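Local coordinates for protein Cas13d (uncultured Ruminococcus sp, PDB 6IV8) that probably acts as an RNA-guided ribonuclease of type VI-D CRISPR systems, binding a CRISPR RNA that directs it to target RNA, at residues K61-S66 with I129-P134; Y92-L97 with G108-V113; G78-L83 with I528-K533; L83-D88 with N104-D109. The protein carries 2 engineered substitutions. All coordinates share one frame; numbering follows the deposited sequence.

In the fold
Strand 60-65 supplies the first half of contact 1, which closes when the chain returns at 129-134 and so brings the four-stranded and three-stranded sheets together. The segment 78-83 opens the long loop of contact 3, closed only by helix 511-536; because contact 1 closes inside that loop, the two cross. Contact 4, from 83-88 to 104-109, and contact 2, from 92-97 to 108-113, are nested inside both larger loops. These two share Gly108 and Asp109 on strand 105-110 and join it to neighbouring strands of the larger sheet. Contacts 1, 2 and 4 thus hold sheet to sheet, while contact 3 ties the larger sheet to the helical body beside the bound RNA.

Contact 1: K61-S66 with I129-P134; sequences KSILVS and INTSNP. With nucleotides of chain B.
Pro134 is a puckered ring touched at its CG by Ile63 and Val65, and the flat group here, the adenine of A29 in the RNA of chain B, is met at its N1 by Lys61 NZ. At the proline, Ile63 CG2 presses on Pro134 CG at 3.3 Å, tighter than an ordinary carbon-carbon contact, the two side chains crossing at about a right angle. Ile63 CG1 stands beside the backbone N (chi1 -64°) and carries CD1 past the CD of the same proline. Val65 CG2 meets Pro134 CG more loosely, at 3.8 Å, so two residues on one side of the strand hold a single corner of the ring.

Lys61 runs out straight until its last torsion, where a bend (chi4 70°) turns NZ toward the base, giving a hydrogen bond of 3.1 Å from Lys61 NZ to N1 of A29. NZ also bonds to Asn79 OD1. With an alanine here, N1 of A29 would probably lose this donor and Asn79 OD1 one of its partners.

Strand 60-65 is an edge strand of its sheet within this chain and pairs with strand 69-75, where Lys61 and Ser62 form a classic beta bulge opposite Thr73. On the facing sheet, Ile115 of strand 114-119 touches both Ile63 and Thr131, and Val55 of helix 54-58 packs on Thr131.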
# COMPACT_ATOMS: atom_id res chain seq x y z
N LYS A 61 32.15 21.42 -15.34
CA LYS A 61 31.25 21.64 -16.49
C LYS A 61 31.96 21.45 -17.83
O LYS A 61 31.50 20.64 -18.58
CB LYS A 61 30.63 23.04 -16.37
CG LYS A 61 29.67 23.45 -17.46
CD LYS A 61 28.93 24.71 -17.11
CE LYS A 61 27.93 25.15 -18.15
NZ LYS A 61 26.76 24.26 -18.24
N SER A 62 33.05 22.16 -18.06
CA SER A 62 33.84 21.99 -19.29
C SER A 62 35.27 22.53 -19.17
O SER A 62 35.58 23.31 -18.28
CB SER A 62 33.11 22.55 -20.47
OG SER A 62 33.13 23.95 -20.51
N ILE A 63 36.13 22.03 -20.04
CA ILE A 63 37.50 22.55 -20.18
C ILE A 63 37.54 23.20 -21.56
O ILE A 63 37.59 22.48 -22.53
CB ILE A 63 38.56 21.45 -20.02
CG1 ILE A 63 38.57 20.82 -18.63
CG2 ILE A 63 39.93 21.95 -20.43
CD1 ILE A 63 39.03 19.41 -18.62
N LEU A 64 37.48 24.51 -21.61
CA LEU A 64 37.55 25.26 -22.87
C LEU A 64 39.02 25.37 -23.27
O LEU A 64 39.84 25.63 -22.43
CB LEU A 64 36.87 26.61 -22.65
CG LEU A 64 35.48 26.49 -22.04
CD1 LEU A 64 34.90 27.83 -21.68
CD2 LEU A 64 34.55 25.75 -22.97
N VAL A 65 39.34 25.14 -24.53
CA VAL A 65 40.75 25.15 -24.97
C VAL A 65 41.00 26.26 -25.99
O VAL A 65 40.32 26.30 -26.98
CB VAL A 65 41.16 23.79 -25.53
CG1 VAL A 65 42.53 23.81 -26.16
CG2 VAL A 65 41.07 22.70 -24.50
N SER A 66 41.96 27.12 -25.69
CA SER A 66 42.45 28.20 -26.58
C SER A 66 43.84 27.81 -27.10
O SER A 66 44.29 26.70 -26.83
CB SER A 66 42.52 29.49 -25.88
OG SER A 66 41.55 30.37 -26.41
N ILE A 129 39.71 13.83 -8.08
CA ILE A 129 39.23 13.27 -9.38
C ILE A 129 40.33 13.46 -10.43
O ILE A 129 40.96 14.54 -10.44
CB ILE A 129 37.91 13.94 -9.81
CG1 ILE A 129 36.87 13.91 -8.69
CG2 ILE A 129 37.38 13.32 -11.09
CD1 ILE A 129 36.29 12.54 -8.43
N ASN A 130 40.56 12.44 -11.27
CA ASN A 130 41.61 12.51 -12.32
C ASN A 130 40.94 12.50 -13.70
O ASN A 130 40.26 11.51 -14.02
CB ASN A 130 42.63 11.38 -12.18
CG ASN A 130 43.53 11.55 -10.97
OD1 ASN A 130 44.19 12.58 -10.82
ND2 ASN A 130 43.58 10.54 -10.12
N THR A 131 41.15 13.57 -14.48
CA THR A 131 40.57 13.69 -15.84
C THR A 131 41.70 13.94 -16.85
O THR A 131 42.74 14.49 -16.44
CB THR A 131 39.50 14.79 -15.90
OG1 THR A 131 38.75 14.61 -17.11
CG2 THR A 131 40.09 16.18 -15.87
N SER A 132 41.49 13.55 -18.11
CA SER A 132 42.52 13.74 -19.16
C SER A 132 42.69 15.21 -19.47
O SER A 132 41.70 15.91 -19.51
CB SER A 132 42.14 13.07 -20.45
OG SER A 132 41.79 11.73 -20.27
N ASN A 133 43.93 15.63 -19.71
CA ASN A 133 44.17 16.99 -20.22
C ASN A 133 43.68 16.90 -21.67
O ASN A 133 44.19 16.07 -22.38
CB ASN A 133 45.65 17.36 -20.09
CG ASN A 133 46.01 18.71 -20.65
OD1 ASN A 133 45.36 19.23 -21.53
ND2 ASN A 133 47.07 19.29 -20.13
N PRO A 134 42.69 17.72 -22.10
CA PRO A 134 42.12 17.64 -23.43
C PRO A 134 43.10 17.94 -24.57
O PRO A 134 42.88 17.49 -25.64
CB PRO A 134 40.93 18.61 -23.38
CG PRO A 134 41.34 19.60 -22.34
CD PRO A 134 42.08 18.77 -21.33
P A B 29 24.49 15.77 -25.05
OP1 A B 29 23.51 16.87 -25.03
OP2 A B 29 25.72 15.93 -25.87
O5' A B 29 24.84 15.39 -23.57
C5' A B 29 25.80 14.34 -23.29
C4' A B 29 26.61 14.76 -22.08
O4' A B 29 27.37 15.93 -22.43
C3' A B 29 25.82 15.21 -20.87
O3' A B 29 25.38 14.03 -20.23
C2' A B 29 26.87 16.03 -20.13
O2' A B 29 27.82 15.23 -19.44
C1' A B 29 27.56 16.74 -21.29
N9 A B 29 26.89 18.01 -21.52
C8 A B 29 25.87 18.31 -22.38
N7 A B 29 25.38 19.51 -22.22
C5 A B 29 26.13 20.04 -21.18
C6 A B 29 26.06 21.27 -20.51
N6 A B 29 25.20 22.23 -20.83
N1 A B 29 26.97 21.51 -19.55
C2 A B 29 27.80 20.51 -19.20
N3 A B 29 27.92 19.30 -19.73
C4 A B 29 27.02 19.11 -20.70

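Contact 2: Y92-L97 with G108-V113; sequences YNKTQL and GDVNEV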
# COMPACT_ATOMS: atom_id res chain seq x y z
N TYR A 92 51.94 24.93 -17.47
CA TYR A 92 50.83 24.43 -16.63
C TYR A 92 50.59 25.34 -15.42
O TYR A 92 50.00 24.89 -14.47
CB TYR A 92 51.08 22.98 -16.23
CG TYR A 92 51.36 22.11 -17.41
CD1 TYR A 92 50.40 21.89 -18.37
CD2 TYR A 92 52.60 21.54 -17.60
CE1 TYR A 92 50.64 21.10 -19.47
CE2 TYR A 92 52.86 20.75 -18.70
CZ TYR A 92 51.88 20.52 -19.64
OH TYR A 92 52.13 19.74 -20.72
N ASN A 93 51.02 26.59 -15.49
CA ASN A 93 50.74 27.48 -14.34
C ASN A 93 49.24 27.73 -14.27
O ASN A 93 48.63 27.83 -15.32
CB ASN A 93 51.61 28.73 -14.35
CG ASN A 93 52.88 28.52 -13.55
OD1 ASN A 93 53.69 27.66 -13.87
ND2 ASN A 93 53.07 29.30 -12.51
N LYS A 94 48.69 27.89 -13.08
CA LYS A 94 47.24 28.07 -12.91
C LYS A 94 46.91 29.39 -12.24
O LYS A 94 47.69 29.84 -11.43
CB LYS A 94 46.70 27.00 -11.96
CG LYS A 94 47.11 25.59 -12.30
CD LYS A 94 46.59 24.62 -11.31
CE LYS A 94 47.65 24.13 -10.35
NZ LYS A 94 47.13 24.13 -8.97
N THR A 95 45.79 29.99 -12.63
CA THR A 95 45.27 31.22 -12.02
C THR A 95 43.81 31.01 -11.66
O THR A 95 43.06 30.57 -12.53
CB THR A 95 45.32 32.38 -13.01
OG1 THR A 95 46.68 32.50 -13.35
CG2 THR A 95 44.83 33.68 -12.41
N GLN A 96 43.42 31.31 -10.44
CA GLN A 96 42.00 31.15 -10.08
C GLN A 96 41.23 32.36 -10.58
O GLN A 96 41.66 33.45 -10.34
CB GLN A 96 41.83 30.98 -8.58
CG GLN A 96 40.38 30.90 -8.17
CD GLN A 96 40.21 30.26 -6.82
OE1 GLN A 96 41.17 29.82 -6.21
NE2 GLN A 96 38.98 30.22 -6.34
N LEU A 97 40.15 32.14 -11.32
CA LEU A 97 39.32 33.26 -11.80
C LEU A 97 38.12 33.42 -10.89
O LEU A 97 37.63 34.50 -10.78
CB LEU A 97 38.89 32.95 -13.23
CG LEU A 97 40.04 32.62 -14.17
CD1 LEU A 97 39.55 31.96 -15.44
CD2 LEU A 97 40.84 33.86 -14.46
N GLY A 108 43.97 20.70 -8.52
CA GLY A 108 45.18 20.05 -8.00
C GLY A 108 46.26 20.14 -9.04
O GLY A 108 46.30 21.12 -9.73
N ASP A 109 47.09 19.12 -9.17
CA ASP A 109 48.19 19.19 -10.15
C ASP A 109 47.65 19.14 -11.58
O ASP A 109 46.65 18.50 -11.81
CB ASP A 109 49.24 18.11 -9.89
CG ASP A 109 50.03 18.30 -8.61
OD1 ASP A 109 50.56 19.41 -8.40
OD2 ASP A 109 50.11 17.35 -7.82
N VAL A 110 48.31 19.85 -12.47
CA VAL A 110 47.96 19.82 -13.91
C VAL A 110 49.23 19.52 -14.70
O VAL A 110 50.21 20.18 -14.49
CB VAL A 110 47.31 21.12 -14.37
CG1 VAL A 110 47.12 21.12 -15.87
CG2 VAL A 110 45.99 21.36 -13.67
N ASN A 111 49.18 18.53 -15.56
CA ASN A 111 50.35 18.21 -16.41
C ASN A 111 49.87 17.93 -17.83
O ASN A 111 48.69 18.03 -18.09
CB ASN A 111 51.23 17.12 -15.81
CG ASN A 111 50.47 15.83 -15.63
OD1 ASN A 111 49.97 15.26 -16.58
ND2 ASN A 111 50.38 15.38 -14.40
N GLU A 112 50.79 17.50 -18.69
CA GLU A 112 50.51 17.24 -20.12
C GLU A 112 49.43 16.17 -20.25
O GLU A 112 48.67 16.26 -21.17
CB GLU A 112 51.80 16.90 -20.88
CG GLU A 112 51.70 15.68 -21.78
CD GLU A 112 52.90 15.31 -22.65
OE1 GLU A 112 54.02 15.19 -22.11
OE2 GLU A 112 52.72 15.10 -23.86
N VAL A 113 49.38 15.21 -19.35
CA VAL A 113 48.44 14.08 -19.54
C VAL A 113 47.20 14.22 -18.68
O VAL A 113 46.16 13.79 -19.10
CB VAL A 113 49.16 12.77 -19.20
CG1 VAL A 113 48.31 11.56 -19.46
CG2 VAL A 113 50.48 12.67 -19.93
O HOH W 1 49.73 22.25 -8.18
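Gly108 offers its carbonyl to Lys94, whose ammonium reaches it in a weak hydrogen bond of 3.2 Å from Lys94 NZ to Gly108 O. Bends at chi3 and chi4 bring the lysine's end to that oxygen. The CB of Asp109, next along, points away from segment 92-97, yet a water bridges the gap: it donates to Asp109 OD1 at 3.0 Å and accepts a weak bond from Lys94 NZ. The opposite charges are therefore linked through solvent, with no direct salt bridge.

Val110 spreads its two methyls between two neighbours, CG1 lying 4.2 Å from Tyr92 CD1 and CG2 touching Lys94 CD. It also touches Val87 of strand 81-88. The carbonyl O of Val110 also lies 3.4 Å from Tyr92 CB.

At Asn111 the strand ends in an Asx turn, with Val113 N donating to Asn111 OD1 at 2.8 Å in the carbonyl plane; the same oxygen takes Asn114 N. This turn lies in the tight connection of the beta hairpin between strands 105-110 and 114-119. Asn111 CA sits 4.0 Å above the centroid of the Tyr92 ring and 2° off its normal, a CH-pi contact. A serine in place of Tyr92 would probably uncover this turn and strip Val110 CG1 of its aromatic neighbour.

Glu112 follows, its backbone N near the ring at an oblique position, 3.7 Å from Tyr92 CE1. Its side chain points the same way as the tyrosine, with carboxylate and ring planes 22° apart, though the fit of its CB against the hydroxyl is doubtful.

Contact 3: G78-L83 with I528-K533; sequences GNSAVL and IKEFLK. With nucleotides of chain B.
Glu530 reaches from its helix to the backbone of Asn79, Ser80 and Ala81. Its CB faces the carbonyl of Asn79, and CG comes closer still, 3.5 Å from Asn79 O. There the chain bends (chi2 56°), laying CD against Ser80 CA and Ala81 N. At the tip the oxygens divide the work. OE2 accepts Ala81 N at 2.8 Å in an almost straight bond (170°), although the N-H comes from above the carboxylate plane. OE1 takes Lys529 NZ at 2.9 Å on its anti side, a salt bridge, and also a water that donates to Glu530 OE1 at 2.6 Å and bonds to Ser80 OG. Lys529 NZ has a second salt bridge, to Asp526.

The loop so held faces the RNA of chain B. Asn79, whose ND2 bonds to Asn527, accepts N6 of A29 on its OD1 at 2.9 Å, while Gly78 O accepts N4 of C30 at 3.2 Å. From the helix, Phe531 CZ approaches N3 of U23 at 3.4 Å. Helix 511-536 and the loop before strand 81-88 thus form part of a base-contacting RNA-binding surface, consistent with the way Cas13d grips its CRISPR RNA.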
# COMPACT_ATOMS: atom_id res chain seq x y z
N GLY A 78 21.45 26.05 -13.03
CA GLY A 78 20.97 25.62 -14.34
C GLY A 78 22.12 25.42 -15.30
O GLY A 78 23.00 24.68 -15.01
N ASN A 79 22.08 26.15 -16.39
CA ASN A 79 23.10 26.03 -17.44
C ASN A 79 24.23 27.06 -17.28
O ASN A 79 25.02 27.14 -18.16
CB ASN A 79 22.45 26.11 -18.82
CG ASN A 79 23.33 25.46 -19.85
OD1 ASN A 79 24.00 24.49 -19.55
ND2 ASN A 79 23.40 26.06 -21.01
N SER A 80 24.23 27.83 -16.21
CA SER A 80 25.29 28.86 -16.02
C SER A 80 26.67 28.23 -15.80
O SER A 80 26.76 27.26 -15.11
CB SER A 80 24.93 29.79 -14.92
OG SER A 80 23.74 30.45 -15.23
N ALA A 81 27.68 28.79 -16.42
CA ALA A 81 29.08 28.36 -16.26
C ALA A 81 29.79 29.28 -15.25
O ALA A 81 29.61 30.48 -15.31
CB ALA A 81 29.78 28.37 -17.59
N VAL A 82 30.52 28.70 -14.32
CA VAL A 82 31.31 29.55 -13.40
C VAL A 82 32.76 29.40 -13.85
O VAL A 82 33.25 28.29 -13.86
CB VAL A 82 31.14 29.14 -11.93
CG1 VAL A 82 32.02 29.96 -11.02
CG2 VAL A 82 29.69 29.15 -11.46
N LEU A 83 33.37 30.49 -14.30
CA LEU A 83 34.79 30.37 -14.70
C LEU A 83 35.57 30.12 -13.43
O LEU A 83 35.45 30.88 -12.50
CB LEU A 83 35.25 31.65 -15.39
CG LEU A 83 35.02 31.68 -16.89
CD1 LEU A 83 35.08 33.09 -17.40
CD2 LEU A 83 36.02 30.81 -17.61
N ILE A 528 23.97 28.27 -26.15
CA ILE A 528 24.60 29.29 -27.02
C ILE A 528 24.87 30.56 -26.22
O ILE A 528 25.93 31.10 -26.35
CB ILE A 528 23.75 29.57 -28.27
CG1 ILE A 528 23.71 28.37 -29.21
CG2 ILE A 528 24.22 30.82 -28.97
CD1 ILE A 528 22.44 28.24 -29.97
N LYS A 529 23.90 30.99 -25.42
CA LYS A 529 24.08 32.20 -24.59
C LYS A 529 25.23 31.97 -23.60
O LYS A 529 25.95 32.90 -23.37
CB LYS A 529 22.77 32.66 -23.96
CG LYS A 529 22.29 31.85 -22.78
CD LYS A 529 22.71 32.43 -21.48
CE LYS A 529 22.09 31.69 -20.33
NZ LYS A 529 22.75 30.39 -20.15
N GLU A 530 25.35 30.78 -23.03
CA GLU A 530 26.47 30.53 -22.09
C GLU A 530 27.80 30.64 -22.83
O GLU A 530 28.64 31.29 -22.32
CB GLU A 530 26.34 29.22 -21.33
CG GLU A 530 27.06 29.29 -20.01
CD GLU A 530 26.63 30.43 -19.13
OE1 GLU A 530 25.52 30.91 -19.30
OE2 GLU A 530 27.39 30.83 -18.28
N PHE A 531 27.93 30.04 -24.01
CA PHE A 531 29.21 30.10 -24.76
C PHE A 531 29.55 31.56 -25.12
O PHE A 531 30.69 31.95 -25.00
CB PHE A 531 29.23 29.14 -25.95
CG PHE A 531 29.35 27.67 -25.63
CD1 PHE A 531 30.43 27.17 -24.91
CD2 PHE A 531 28.40 26.78 -26.06
CE1 PHE A 531 30.54 25.82 -24.65
CE2 PHE A 531 28.52 25.43 -25.80
CZ PHE A 531 29.57 24.95 -25.07
N LEU A 532 28.55 32.32 -25.55
CA LEU A 532 28.78 33.73 -25.91
C LEU A 532 29.25 34.50 -24.68
O LEU A 532 30.21 35.17 -24.80
CB LEU A 532 27.48 34.33 -26.43
CG LEU A 532 27.16 34.05 -27.89
CD1 LEU A 532 25.89 34.77 -28.28
CD2 LEU A 532 28.31 34.44 -28.79
N LYS A 533 28.59 34.30 -23.55
CA LYS A 533 28.93 35.01 -22.30
C LYS A 533 30.36 34.66 -21.89
O LYS A 533 31.08 35.54 -21.53
CB LYS A 533 27.91 34.65 -21.23
CG LYS A 533 28.23 35.16 -19.85
CD LYS A 533 27.34 34.59 -18.79
CE LYS A 533 26.04 35.32 -18.70
NZ LYS A 533 25.22 35.05 -19.89
P U B 23 31.88 17.67 -22.79
OP1 U B 23 32.53 18.93 -22.45
OP2 U B 23 31.09 16.93 -21.82
O5' U B 23 30.96 17.96 -24.04
C5' U B 23 29.89 17.11 -24.47
C4' U B 23 28.94 17.92 -25.34
O4' U B 23 28.20 18.87 -24.53
C3' U B 23 29.58 18.76 -26.43
O3' U B 23 28.83 18.76 -27.62
C2' U B 23 29.58 20.15 -25.85
O2' U B 23 29.67 21.22 -26.75
C1' U B 23 28.27 20.15 -25.10
N1 U B 23 28.24 21.16 -24.03
C2 U B 23 27.35 22.22 -24.15
O2 U B 23 26.59 22.35 -25.09
N3 U B 23 27.39 23.13 -23.12
C4 U B 23 28.25 23.13 -22.05
O4 U B 23 28.18 24.03 -21.22
C5 U B 23 29.15 22.00 -22.00
C6 U B 23 29.08 21.06 -22.94
P C B 30 24.05 14.09 -19.29
OP1 C B 30 23.79 12.75 -18.84
OP2 C B 30 23.01 14.94 -19.85
O5' C B 30 24.48 15.02 -18.06
C5' C B 30 25.37 14.44 -17.07
C4' C B 30 25.42 15.27 -15.84
O4' C B 30 25.87 16.61 -16.11
C3' C B 30 24.08 15.53 -15.16
O3' C B 30 23.59 14.41 -14.44
C2' C B 30 24.46 16.62 -14.21
O2' C B 30 25.03 16.10 -13.03
C1' C B 30 25.46 17.43 -15.04
N1 C B 30 24.85 18.66 -15.58
C2 C B 30 24.60 19.70 -14.70
O2 C B 30 24.87 19.55 -13.50
N3 C B 30 24.02 20.84 -15.17
C4 C B 30 23.85 21.00 -16.48
N4 C B 30 23.34 22.14 -16.90
C5 C B 30 24.12 19.95 -17.41
C6 C B 30 24.59 18.80 -16.92
P A B 29 24.49 15.77 -25.05
OP1 A B 29 23.51 16.87 -25.03
OP2 A B 29 25.72 15.93 -25.87
O5' A B 29 24.84 15.39 -23.57
C5' A B 29 25.80 14.34 -23.29
C4' A B 29 26.61 14.76 -22.08
O4' A B 29 27.37 15.93 -22.43
C3' A B 29 25.82 15.21 -20.87
O3' A B 29 25.38 14.03 -20.23
C2' A B 29 26.87 16.03 -20.13
O2' A B 29 27.82 15.23 -19.44
C1' A B 29 27.56 16.74 -21.29
N9 A B 29 26.89 18.01 -21.52
C8 A B 29 25.87 18.31 -22.38
N7 A B 29 25.38 19.51 -22.22
C5 A B 29 26.13 20.04 -21.18
C6 A B 29 26.06 21.27 -20.51
N6 A B 29 25.20 22.23 -20.83
N1 A B 29 26.97 21.51 -19.55
C2 A B 29 27.80 20.51 -19.20
N3 A B 29 27.92 19.30 -19.73
C4 A B 29 27.02 19.11 -20.70
O HOH W 2 21.75 29.59 -17.70
O HOH W 3 24.58 32.50 -17.42

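Contact 4: L83-D88 with N104-D109; sequences LEYEVD and NIELGD
Tyr85 and Leu107 pack where two antiparallel sheets lie against each other: strand 83-88 of one and strand 105-109 of the other run in nearly the same direction, 19° apart, with axes 8.1 Å from each other. A classic beta bulge, Glu84 and Tyr85 opposite Ile72, lets both of these neighbours face the second sheet. Leu107 CB sits over the centre of the Tyr85 ring, a CH-pi contact 3.6 Å from its centroid, as the two side chains slide past each other in opposite directions. Beyond it, Leu107 CD2 meets Val87 CG2 tip to tip at 3.7 Å.

Tyr85 OH donates to Ile105 O at 3.1 Å, tilted 19° from the carbonyl plane, and accepts Leu107 N at 3.1 Å. Ile105 CG1 rests on Glu84 CD at 3.7 Å, while a bend in the glutamate chain (chi2 -88°) brings Glu84 OE2 to Asn104 N, at 2.7 Å on its syn side.

Ser74 OG also bonds to Glu84 OE2, and the hydroxyls of Ser98 and Ser103 to OE1. So ringed by polar partners, the buried carboxylate is probably stable as an anion, and the phenol, gripped by two hydrogen bonds, is probably held in one orientation.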
# COMPACT_ATOMS: atom_id res chain seq x y z
N LEU A 83 33.37 30.49 -14.30
CA LEU A 83 34.79 30.37 -14.70
C LEU A 83 35.57 30.12 -13.43
O LEU A 83 35.45 30.88 -12.50
CB LEU A 83 35.25 31.65 -15.39
CG LEU A 83 35.02 31.68 -16.89
CD1 LEU A 83 35.08 33.09 -17.40
CD2 LEU A 83 36.02 30.81 -17.61
N GLU A 84 36.29 29.01 -13.40
CA GLU A 84 37.05 28.65 -12.19
C GLU A 84 38.53 28.94 -12.36
O GLU A 84 39.05 29.60 -11.50
CB GLU A 84 36.82 27.18 -11.87
CG GLU A 84 35.41 26.88 -11.46
CD GLU A 84 35.16 27.06 -9.98
OE1 GLU A 84 36.07 27.48 -9.28
OE2 GLU A 84 34.07 26.77 -9.55
N TYR A 85 39.17 28.43 -13.40
CA TYR A 85 40.62 28.61 -13.57
C TYR A 85 41.04 28.80 -15.02
O TYR A 85 40.38 28.34 -15.93
CB TYR A 85 41.40 27.37 -13.11
CG TYR A 85 41.19 26.98 -11.67
CD1 TYR A 85 40.08 26.29 -11.29
CD2 TYR A 85 42.09 27.36 -10.69
CE1 TYR A 85 39.85 25.96 -9.97
CE2 TYR A 85 41.89 27.03 -9.37
CZ TYR A 85 40.77 26.32 -9.01
OH TYR A 85 40.55 26.01 -7.71
N GLU A 86 42.17 29.47 -15.16
CA GLU A 86 42.87 29.64 -16.45
C GLU A 86 44.16 28.85 -16.25
O GLU A 86 44.76 28.98 -15.22
CB GLU A 86 43.09 31.12 -16.74
CG GLU A 86 43.92 31.38 -17.97
CD GLU A 86 44.34 32.82 -18.21
OE1 GLU A 86 43.51 33.73 -18.08
OE2 GLU A 86 45.50 33.03 -18.54
N VAL A 87 44.48 27.95 -17.16
CA VAL A 87 45.70 27.13 -17.04
C VAL A 87 46.53 27.34 -18.30
O VAL A 87 45.96 27.29 -19.35
CB VAL A 87 45.34 25.65 -16.84
CG1 VAL A 87 46.56 24.76 -16.80
CG2 VAL A 87 44.47 25.41 -15.63
N ASP A 88 47.82 27.63 -18.15
CA ASP A 88 48.70 27.81 -19.33
C ASP A 88 49.05 26.43 -19.86
O ASP A 88 49.48 25.63 -19.08
CB ASP A 88 49.96 28.59 -19.01
CG ASP A 88 50.81 28.83 -20.24
OD1 ASP A 88 51.54 27.92 -20.62
OD2 ASP A 88 50.67 29.88 -20.83
N ASN A 104 33.53 26.24 -6.97
CA ASN A 104 32.89 24.94 -6.66
C ASN A 104 33.93 23.84 -6.70
O ASN A 104 33.63 22.78 -6.27
CB ASN A 104 31.77 24.64 -7.64
CG ASN A 104 30.69 25.68 -7.62
OD1 ASN A 104 30.22 26.05 -6.56
ND2 ASN A 104 30.31 26.16 -8.77
N ILE A 105 35.09 24.10 -7.27
CA ILE A 105 36.10 23.03 -7.41
C ILE A 105 37.48 23.59 -7.07
O ILE A 105 37.71 24.75 -7.28
CB ILE A 105 36.07 22.42 -8.82
CG1 ILE A 105 36.26 23.48 -9.90
CG2 ILE A 105 34.83 21.58 -9.04
CD1 ILE A 105 36.69 22.94 -11.21
N GLU A 106 38.35 22.73 -6.57
CA GLU A 106 39.74 23.10 -6.24
C GLU A 106 40.64 22.35 -7.21
O GLU A 106 40.58 21.17 -7.24
CB GLU A 106 40.08 22.74 -4.80
CG GLU A 106 41.50 23.09 -4.43
CD GLU A 106 41.69 24.16 -3.36
OE1 GLU A 106 40.85 24.23 -2.45
OE2 GLU A 106 42.68 24.92 -3.43
N LEU A 107 41.46 23.08 -7.94
CA LEU A 107 42.36 22.46 -8.93
C LEU A 107 43.62 21.93 -8.23
O LEU A 107 44.21 22.63 -7.45
CB LEU A 107 42.66 23.50 -10.00
CG LEU A 107 43.21 22.97 -11.32
CD1 LEU A 107 42.26 21.98 -11.92
CD2 LEU A 107 43.45 24.11 -12.29
N GLY A 108 43.97 20.70 -8.52
CA GLY A 108 45.18 20.05 -8.00
C GLY A 108 46.26 20.14 -9.04
O GLY A 108 46.30 21.12 -9.73
N ASP A 109 47.09 19.12 -9.17
CA ASP A 109 48.19 19.19 -10.15
C ASP A 109 47.65 19.14 -11.58
O ASP A 109 46.65 18.50 -11.81
CB ASP A 109 49.24 18.11 -9.89
CG ASP A 109 50.03 18.30 -8.61
OD1 ASP A 109 50.56 19.41 -8.40
OD2 ASP A 109 50.11 17.35 -7.82